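Side-chain contacts in Alr3790 protein (Anabaena sp., PDB 3HIX), which is of unknown function but carries a rhodanese-like domain, of the family that includes sulfurtransferases and is related to some phosphatases: residues Asp18-Asp21 / Arg22-Asn26; Met34-Ile38 / Glu39-Asp43; Gln67-Asn70 / Leu71-Ala75. All blocks are in the same frame, centred on the assembly; numbering follows the deposited sequence.

How the interactions relate
The three local contacts follow one another along the chain, and none nests in or crosses another. Interaction 1 closes the turn from strand 15-18 into helix 22-26. Interaction 2 closes the next such turn, from strand 34-35 into helix 41-48, and interaction 3 lies in the last turns of helix 62-74, which leads from strand 55-58 to strand 80-82. Strands 34-35 and 15-18 are neighbours in the parallel sheet, so interactions 1 and 2 are joined by backbone hydrogen bonds of Asp18 to Met34 and, just past the strand, to Met36. Ala68 of interaction 3 packs against Val19 of interaction 1 and against Ile38 and Leu41 of interaction 2, tying helix 62-74 to both turns.

Interaction 1 of 3, residues Asp18-Asp21 / Arg22-Asn26; sequences DVRD and RSTYN
Ser23 OG donates to Asp21 OD2 over 3.0 Å, on the lone pair facing away from the other carboxylate oxygen; a chi1 of 71° swings the hydroxyl back toward Asp21 at the start of helix 22-26. Thr24 comes next and meets two residues. Its N makes a short but weak bond to Asp21 O, while CG2 lies over one face of the Arg20 guanidinium, 3.3 Å from Arg20 NH1. Two waters bridge the same pieces, one from Arg20 NH1 to Thr24 O, the other from Asp21 N to Thr24 OG1. Tyr25 N gives Asp21 O its straighter bond, at 158°, and the ring edge of Tyr25 approaches Asp18, with CD2 3.5 Å from Asp18 OD2 and the two planes 63° apart.

The Arg20 guanidinium is fixed in rotation by that carboxylate, near its plane: NE to Asp18 OD1 (2.9 Å) and NH2 to Asp18 OD2 (2.7 Å) form a side-on salt bridge. Arg20 N also donates to OD1, an Asx turn, and NH2 has a second partner in Gly28 O. With an alanine in place of Asp18, the buried guanidinium would probably lose its counter-charge and two of the bonds that fix its rotation. Around this turn, His29 of strand 29-30 stacks on Tyr25, Ala33 O takes the Tyr25 hydroxyl, and Val19 faces helix 62-74.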
loop_
_atom_site.group_PDB
_atom_site.type_symbol
_atom_site.label_atom_id
_atom_site.label_comp_id
_atom_site.label_asym_id
_atom_site.label_seq_id
_atom_site.Cartn_x
_atom_site.Cartn_y
_atom_site.Cartn_z
ATOM N N ASP A 18 0.587 -0.218 -1.366
ATOM C CA ASP A 18 -0.760 -0.766 -1.502
ATOM C C ASP A 18 -0.607 -2.195 -0.976
ATOM O O ASP A 18 0.075 -3.003 -1.592
ATOM C CB ASP A 18 -1.182 -0.788 -2.985
ATOM C CG ASP A 18 -2.634 -1.195 -3.182
ATOM O OD1 ASP A 18 -3.160 -1.972 -2.358
ATOM O OD2 ASP A 18 -3.249 -0.754 -4.180
ATOM N N VAL A 19 -1.224 -2.493 0.164
ATOM C CA VAL A 19 -1.115 -3.818 0.779
ATOM C C VAL A 19 -2.260 -4.767 0.439
ATOM O O VAL A 19 -2.359 -5.862 0.997
ATOM C CB VAL A 19 -0.994 -3.711 2.323
ATOM C CG1 VAL A 19 0.281 -2.990 2.679
ATOM C CG2 VAL A 19 -2.209 -2.989 2.916
ATOM N N ARG A 20 -3.124 -4.353 -0.478
ATOM C CA ARG A 20 -4.228 -5.211 -0.894
ATOM C C ARG A 20 -3.705 -6.317 -1.804
ATOM O O ARG A 20 -2.543 -6.313 -2.209
ATOM C CB ARG A 20 -5.281 -4.396 -1.652
ATOM C CG ARG A 20 -5.884 -3.260 -0.829
ATOM C CD ARG A 20 -6.761 -2.369 -1.693
ATOM N NE ARG A 20 -6.016 -1.831 -2.828
ATOM C CZ ARG A 20 -6.581 -1.292 -3.907
ATOM N NH1 ARG A 20 -7.900 -1.206 -3.994
ATOM N NH2 ARG A 20 -5.829 -0.886 -4.922
ATOM N N ASP A 21 -4.581 -7.263 -2.120
ATOM C CA ASP A 21 -4.248 -8.376 -3.000
ATOM C C ASP A 21 -3.764 -7.784 -4.326
ATOM O O ASP A 21 -4.330 -6.806 -4.810
ATOM C CB ASP A 21 -5.501 -9.217 -3.235
ATOM C CG ASP A 21 -5.189 -10.669 -3.499
ATOM O OD1 ASP A 21 -4.624 -11.327 -2.603
ATOM O OD2 ASP A 21 -5.516 -11.150 -4.602
ATOM N N ARG A 22 -2.725 -8.370 -4.911
ATOM C CA ARG A 22 -2.190 -7.871 -6.175
ATOM C C ARG A 22 -3.252 -7.793 -7.273
ATOM O O ARG A 22 -3.183 -6.930 -8.154
ATOM C CB ARG A 22 -1.025 -8.749 -6.647
ATOM C CG ARG A 22 -0.493 -8.400 -8.047
ATOM C CD ARG A 22 -0.100 -6.930 -8.155
ATOM N NE ARG A 22 0.115 -6.504 -9.535
ATOM C CZ ARG A 22 1.304 -6.396 -10.119
ATOM N NH1 ARG A 22 2.409 -6.684 -9.444
ATOM N NH2 ARG A 22 1.386 -5.986 -11.379
ATOM N N SER A 23 -4.227 -8.696 -7.219
ATOM C CA SER A 23 -5.298 -8.720 -8.210
ATOM C C SER A 23 -6.094 -7.430 -8.088
ATOM O O SER A 23 -6.563 -6.879 -9.082
ATOM C CB SER A 23 -6.231 -9.911 -7.967
ATOM O OG SER A 23 -7.016 -9.713 -6.799
ATOM N N THR A 24 -6.244 -6.966 -6.853
ATOM C CA THR A 24 -6.974 -5.749 -6.557
ATOM C C THR A 24 -6.159 -4.552 -7.029
ATOM O O THR A 24 -6.691 -3.617 -7.625
ATOM C CB THR A 24 -7.234 -5.633 -5.043
ATOM O OG1 THR A 24 -7.929 -6.801 -4.591
ATOM C CG2 THR A 24 -8.069 -4.405 -4.736
ATOM N N TYR A 25 -4.860 -4.596 -6.765
ATOM C CA TYR A 25 -3.952 -3.534 -7.171
ATOM C C TYR A 25 -4.089 -3.302 -8.679
ATOM O O TYR A 25 -4.225 -2.162 -9.130
ATOM C CB TYR A 25 -2.523 -3.933 -6.781
ATOM C CG TYR A 25 -1.413 -3.018 -7.257
ATOM C CD1 TYR A 25 -0.795 -3.226 -8.490
ATOM C CD2 TYR A 25 -0.940 -1.978 -6.447
ATOM C CE1 TYR A 25 0.274 -2.425 -8.907
ATOM C CE2 TYR A 25 0.127 -1.171 -6.854
ATOM C CZ TYR A 25 0.730 -1.402 -8.082
ATOM O OH TYR A 25 1.797 -0.624 -8.477
ATOM N N ASN A 26 -4.092 -4.387 -9.446
ATOM C CA ASN A 26 -4.218 -4.322 -10.903
ATOM C C ASN A 26 -5.457 -3.585 -11.400
ATOM O O ASN A 26 -5.411 -2.961 -12.451
ATOM C CB ASN A 26 -4.231 -5.733 -11.506
ATOM C CG ASN A 26 -2.863 -6.391 -11.485
ATOM O OD1 ASN A 26 -2.721 -7.580 -11.794
ATOM N ND2 ASN A 26 -1.850 -5.621 -11.128
HETATM O O HOH W 1 -8.468 -1.413 -6.908
HETATM O O HOH W 2 -7.747 -7.618 -1.957
#

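Interaction 2 of 3, residues Met34-Ile38 / Glu39-Asp43; sequences MAMPI and EDLVD
Ile38 O is gripped by two donors: Leu41 N at 3.2 Å, and a water at 2.9 Å that in turn accepts from Val42 N. The Leu41 N-H arrives well above the carbonyl plane, 72° out of it and not on a lone pair. One residue earlier, Pro37 O receives Asp40 N at 2.9 Å, again from above its plane, so two successive carbonyls receive N-H groups three residues on. Asp40 stands at the N-cap of helix 41-48, but its side chain makes no capping bond; at this end Leu41 N is met by the Ile38 carbonyl and Val42 N by the water.

The side chains meet on two sides of the turn. Met36, here selenomethionine, and Leu41 cross at about a right angle, with Leu41 CD1 3.8 Å from Met36 CB and 4.1 Å from Met36 SE. Leu41 CG lies opposite its own backbone N (chi1 180°), which carries CD1 back to Met36, just past strand 34-35. On the other side, Glu39 bends at chi2 (68°) and lays its carboxylate beside Ile38, OE2 reaching Ile38 CG2 at 4.0 Å; Glu39 OE1 also stands 4.1 Å from Pro37 CB.

Leu17 of strand 15-18 touches both Met36 and Leu41, and Ala68 of helix 62-74 touches Ile38 and Leu41. The chemistry is thus divided: apolar contacts seat the helix start against the sheet and helix 62-74, while carbonyls and one water, rather than a capping side chain, meet the leading N-H groups.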
loop_
_atom_site.group_PDB
_atom_site.type_symbol
_atom_site.label_atom_id
_atom_site.label_comp_id
_atom_site.label_asym_id
_atom_site.label_seq_id
_atom_site.Cartn_x
_atom_site.Cartn_y
_atom_site.Cartn_z
HETATM N N MSE A 34 3.399 1.318 -4.642
HETATM C CA MSE A 34 4.037 0.028 -4.877
HETATM C C MSE A 34 3.154 -1.110 -4.385
HETATM O O MSE A 34 2.507 -0.998 -3.339
HETATM C CB MSE A 34 5.367 -0.048 -4.139
HETATM C CG MSE A 34 6.296 1.114 -4.388
HETATM SE SE MSE A 34 7.904 0.859 -3.344
HETATM C CE MSE A 34 8.644 -0.621 -4.336
ATOM N N ALA A 35 3.138 -2.203 -5.139
ATOM C CA ALA A 35 2.358 -3.378 -4.773
ATOM C C ALA A 35 3.104 -4.187 -3.710
ATOM O O ALA A 35 4.162 -4.749 -3.971
ATOM C CB ALA A 35 2.114 -4.247 -5.988
HETATM N N MSE A 36 2.545 -4.247 -2.513
HETATM C CA MSE A 36 3.170 -5.015 -1.448
HETATM C C MSE A 36 2.100 -5.657 -0.588
HETATM O O MSE A 36 1.818 -5.206 0.509
HETATM C CB MSE A 36 4.088 -4.123 -0.607
HETATM C CG MSE A 36 5.484 -3.910 -1.247
HETATM SE SE MSE A 36 6.769 -3.147 0.005
HETATM C CE MSE A 36 8.161 -2.656 -1.234
ATOM N N PRO A 37 1.471 -6.719 -1.103
ATOM C CA PRO A 37 0.417 -7.447 -0.396
ATOM C C PRO A 37 0.861 -7.860 1.013
ATOM O O PRO A 37 2.025 -8.198 1.232
ATOM C CB PRO A 37 0.167 -8.646 -1.307
ATOM C CG PRO A 37 0.456 -8.088 -2.672
ATOM C CD PRO A 37 1.723 -7.315 -2.426
ATOM N N ILE A 38 -0.082 -7.829 1.951
ATOM C CA ILE A 38 0.166 -8.170 3.352
ATOM C C ILE A 38 1.110 -9.346 3.590
ATOM O O ILE A 38 2.066 -9.237 4.357
ATOM C CB ILE A 38 -1.173 -8.465 4.088
ATOM C CG1 ILE A 38 -1.811 -7.159 4.569
ATOM C CG2 ILE A 38 -0.934 -9.396 5.271
ATOM C CD1 ILE A 38 -1.101 -6.524 5.761
ATOM N N GLU A 39 0.839 -10.470 2.939
ATOM C CA GLU A 39 1.655 -11.662 3.118
ATOM C C GLU A 39 3.149 -11.497 2.829
ATOM O O GLU A 39 3.963 -12.189 3.431
ATOM C CB GLU A 39 1.099 -12.814 2.277
ATOM C CG GLU A 39 -0.298 -13.284 2.671
ATOM C CD GLU A 39 -1.381 -12.257 2.373
ATOM O OE1 GLU A 39 -1.181 -11.426 1.458
ATOM O OE2 GLU A 39 -2.439 -12.293 3.042
ATOM N N ASP A 40 3.516 -10.596 1.920
ATOM C CA ASP A 40 4.932 -10.392 1.591
ATOM C C ASP A 40 5.464 -9.016 1.972
ATOM O O ASP A 40 6.605 -8.679 1.676
ATOM C CB ASP A 40 5.168 -10.601 0.094
ATOM C CG ASP A 40 5.141 -12.057 -0.297
ATOM O OD1 ASP A 40 5.917 -12.841 0.290
ATOM O OD2 ASP A 40 4.348 -12.417 -1.193
ATOM N N LEU A 41 4.635 -8.232 2.650
ATOM C CA LEU A 41 4.999 -6.877 3.042
ATOM C C LEU A 41 6.324 -6.690 3.782
ATOM O O LEU A 41 7.201 -5.968 3.312
ATOM C CB LEU A 41 3.877 -6.270 3.867
ATOM C CG LEU A 41 4.099 -4.844 4.365
ATOM C CD1 LEU A 41 4.351 -3.882 3.200
ATOM C CD2 LEU A 41 2.878 -4.436 5.153
ATOM N N VAL A 42 6.473 -7.316 4.943
ATOM C CA VAL A 42 7.713 -7.149 5.691
ATOM C C VAL A 42 8.938 -7.544 4.865
ATOM O O VAL A 42 9.934 -6.832 4.873
ATOM C CB VAL A 42 7.699 -7.953 7.009
ATOM C CG1 VAL A 42 9.041 -7.806 7.719
ATOM C CG2 VAL A 42 6.583 -7.452 7.907
ATOM N N ASP A 43 8.871 -8.665 4.151
ATOM C CA ASP A 43 9.996 -9.105 3.323
ATOM C C ASP A 43 10.363 -8.078 2.264
ATOM O O ASP A 43 11.501 -7.618 2.192
ATOM C CB ASP A 43 9.669 -10.421 2.616
ATOM C CG ASP A 43 9.651 -11.597 3.556
ATOM O OD1 ASP A 43 10.284 -11.518 4.630
ATOM O OD2 ASP A 43 9.016 -12.612 3.208
HETATM O O HOH W 3 4.629 -9.436 5.701
#

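Interaction 3 of 3, residues Gln67-Asn70 / Leu71-Ala75; sequences QAVN and LLRSA
Val69 and Arg73 run side by side, pointing the same way, and Val69 CG1 sits over one face of the Arg73 guanidinium, 3.5 Å from Arg73 CZ and offset toward the rim. The arginine chain is extended from CG to NE, which carries the flat group past the valine so that its NH2 can donate to Val80 O at the start of strand 80-82. Two residues earlier, on another side of the helix, Gln67 and Leu71 lie side by side, Gln67 CG 4.0 Å from Leu71 CD1.

Asn70 O carries two bonds from one residue: Ser74 N at 2.9 Å and Ser74 OG at 3.0 Å, which reach it from opposite faces of the carbonyl plane. A chi1 of -67° puts the Ser74 hydroxyl beside its own backbone N, near enough to share that acceptor.

Behind these side chains lies the regular i to i+4 bonding of an alpha helix, with Leu71 N to Gln67 O (160°), Leu72 N to Ala68 O and Arg73 N to Val69 O (163°). It weakens at Ala75, whose N makes weak bonds to Leu71 O and Leu72 O alike. Further out, Val57 and Val80 of the adjoining strands pack on Val69 and Leu72, and Leu41 and Ala45 of helix 41-48 pack on Leu72.

One flank of the helix in this beta-alpha-beta unit is therefore apolar, while at its end the guanidinium hydrogen-bonds to a strand carbonyl, with one face resting on the Val69 methyl, and the serine hydroxyl is spent on the helix backbone.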
loop_
_atom_site.group_PDB
_atom_site.type_symbol
_atom_site.label_atom_id
_atom_site.label_comp_id
_atom_site.label_asym_id
_atom_site.label_seq_id
_atom_site.Cartn_x
_atom_site.Cartn_y
_atom_site.Cartn_z
ATOM N N GLN A 67 -3.187 -3.411 10.371
ATOM C CA GLN A 67 -2.334 -4.596 10.456
ATOM C C GLN A 67 -0.993 -4.330 9.764
ATOM O O GLN A 67 0.070 -4.593 10.317
ATOM C CB GLN A 67 -3.012 -5.802 9.798
ATOM C CG GLN A 67 -2.100 -7.026 9.705
ATOM C CD GLN A 67 -2.732 -8.198 8.964
ATOM O OE1 GLN A 67 -2.109 -9.250 8.808
ATOM N NE2 GLN A 67 -3.965 -8.022 8.505
ATOM N N ALA A 68 -1.053 -3.805 8.546
ATOM C CA ALA A 68 0.157 -3.504 7.783
ATOM C C ALA A 68 1.059 -2.479 8.487
ATOM O O ALA A 68 2.278 -2.647 8.549
ATOM C CB ALA A 68 -0.230 -3.007 6.385
ATOM N N VAL A 69 0.465 -1.420 9.032
ATOM C CA VAL A 69 1.253 -0.397 9.717
ATOM C C VAL A 69 1.945 -0.978 10.944
ATOM O O VAL A 69 3.092 -0.658 11.225
ATOM C CB VAL A 69 0.378 0.788 10.164
ATOM C CG1 VAL A 69 1.225 1.803 10.917
ATOM C CG2 VAL A 69 -0.262 1.444 8.951
ATOM N N ASN A 70 1.235 -1.824 11.679
ATOM C CA ASN A 70 1.796 -2.446 12.872
ATOM C C ASN A 70 2.948 -3.383 12.475
ATOM O O ASN A 70 3.989 -3.406 13.125
ATOM C CB ASN A 70 0.692 -3.200 13.634
ATOM C CG ASN A 70 -0.306 -2.259 14.306
ATOM O OD1 ASN A 70 -1.433 -2.650 14.622
ATOM N ND2 ASN A 70 0.109 -1.019 14.539
ATOM N N LEU A 71 2.764 -4.143 11.401
ATOM C CA LEU A 71 3.815 -5.045 10.924
ATOM C C LEU A 71 5.089 -4.290 10.533
ATOM O O LEU A 71 6.194 -4.724 10.847
ATOM C CB LEU A 71 3.336 -5.839 9.709
ATOM C CG LEU A 71 2.379 -7.000 9.947
ATOM C CD1 LEU A 71 1.757 -7.428 8.638
ATOM C CD2 LEU A 71 3.135 -8.150 10.596
ATOM N N LEU A 72 4.933 -3.163 9.845
ATOM C CA LEU A 72 6.092 -2.383 9.408
ATOM C C LEU A 72 6.793 -1.709 10.578
ATOM O O LEU A 72 8.023 -1.686 10.643
ATOM C CB LEU A 72 5.669 -1.333 8.369
ATOM C CG LEU A 72 5.237 -1.908 7.013
ATOM C CD1 LEU A 72 4.648 -0.798 6.143
ATOM C CD2 LEU A 72 6.433 -2.562 6.322
ATOM N N ARG A 73 6.023 -1.158 11.505
ATOM C CA ARG A 73 6.634 -0.508 12.657
ATOM C C ARG A 73 7.358 -1.543 13.509
ATOM O O ARG A 73 8.447 -1.279 14.017
ATOM C CB ARG A 73 5.582 0.222 13.489
ATOM C CG ARG A 73 5.018 1.453 12.808
ATOM C CD ARG A 73 4.053 2.198 13.717
ATOM N NE ARG A 73 3.460 3.351 13.045
ATOM C CZ ARG A 73 2.349 3.959 13.446
ATOM N NH1 ARG A 73 1.709 3.527 14.525
ATOM N NH2 ARG A 73 1.862 4.980 12.754
ATOM N N SER A 74 6.760 -2.723 13.664
ATOM C CA SER A 74 7.394 -3.769 14.456
ATOM C C SER A 74 8.650 -4.273 13.754
ATOM O O SER A 74 9.534 -4.836 14.389
ATOM C CB SER A 74 6.426 -4.933 14.691
ATOM O OG SER A 74 5.344 -4.531 15.510
ATOM N N ALA A 75 8.731 -4.063 12.443
ATOM C CA ALA A 75 9.892 -4.501 11.674
ATOM C C ALA A 75 11.030 -3.488 11.735
ATOM O O ALA A 75 12.113 -3.726 11.200
ATOM C CB ALA A 75 9.502 -4.752 10.225
#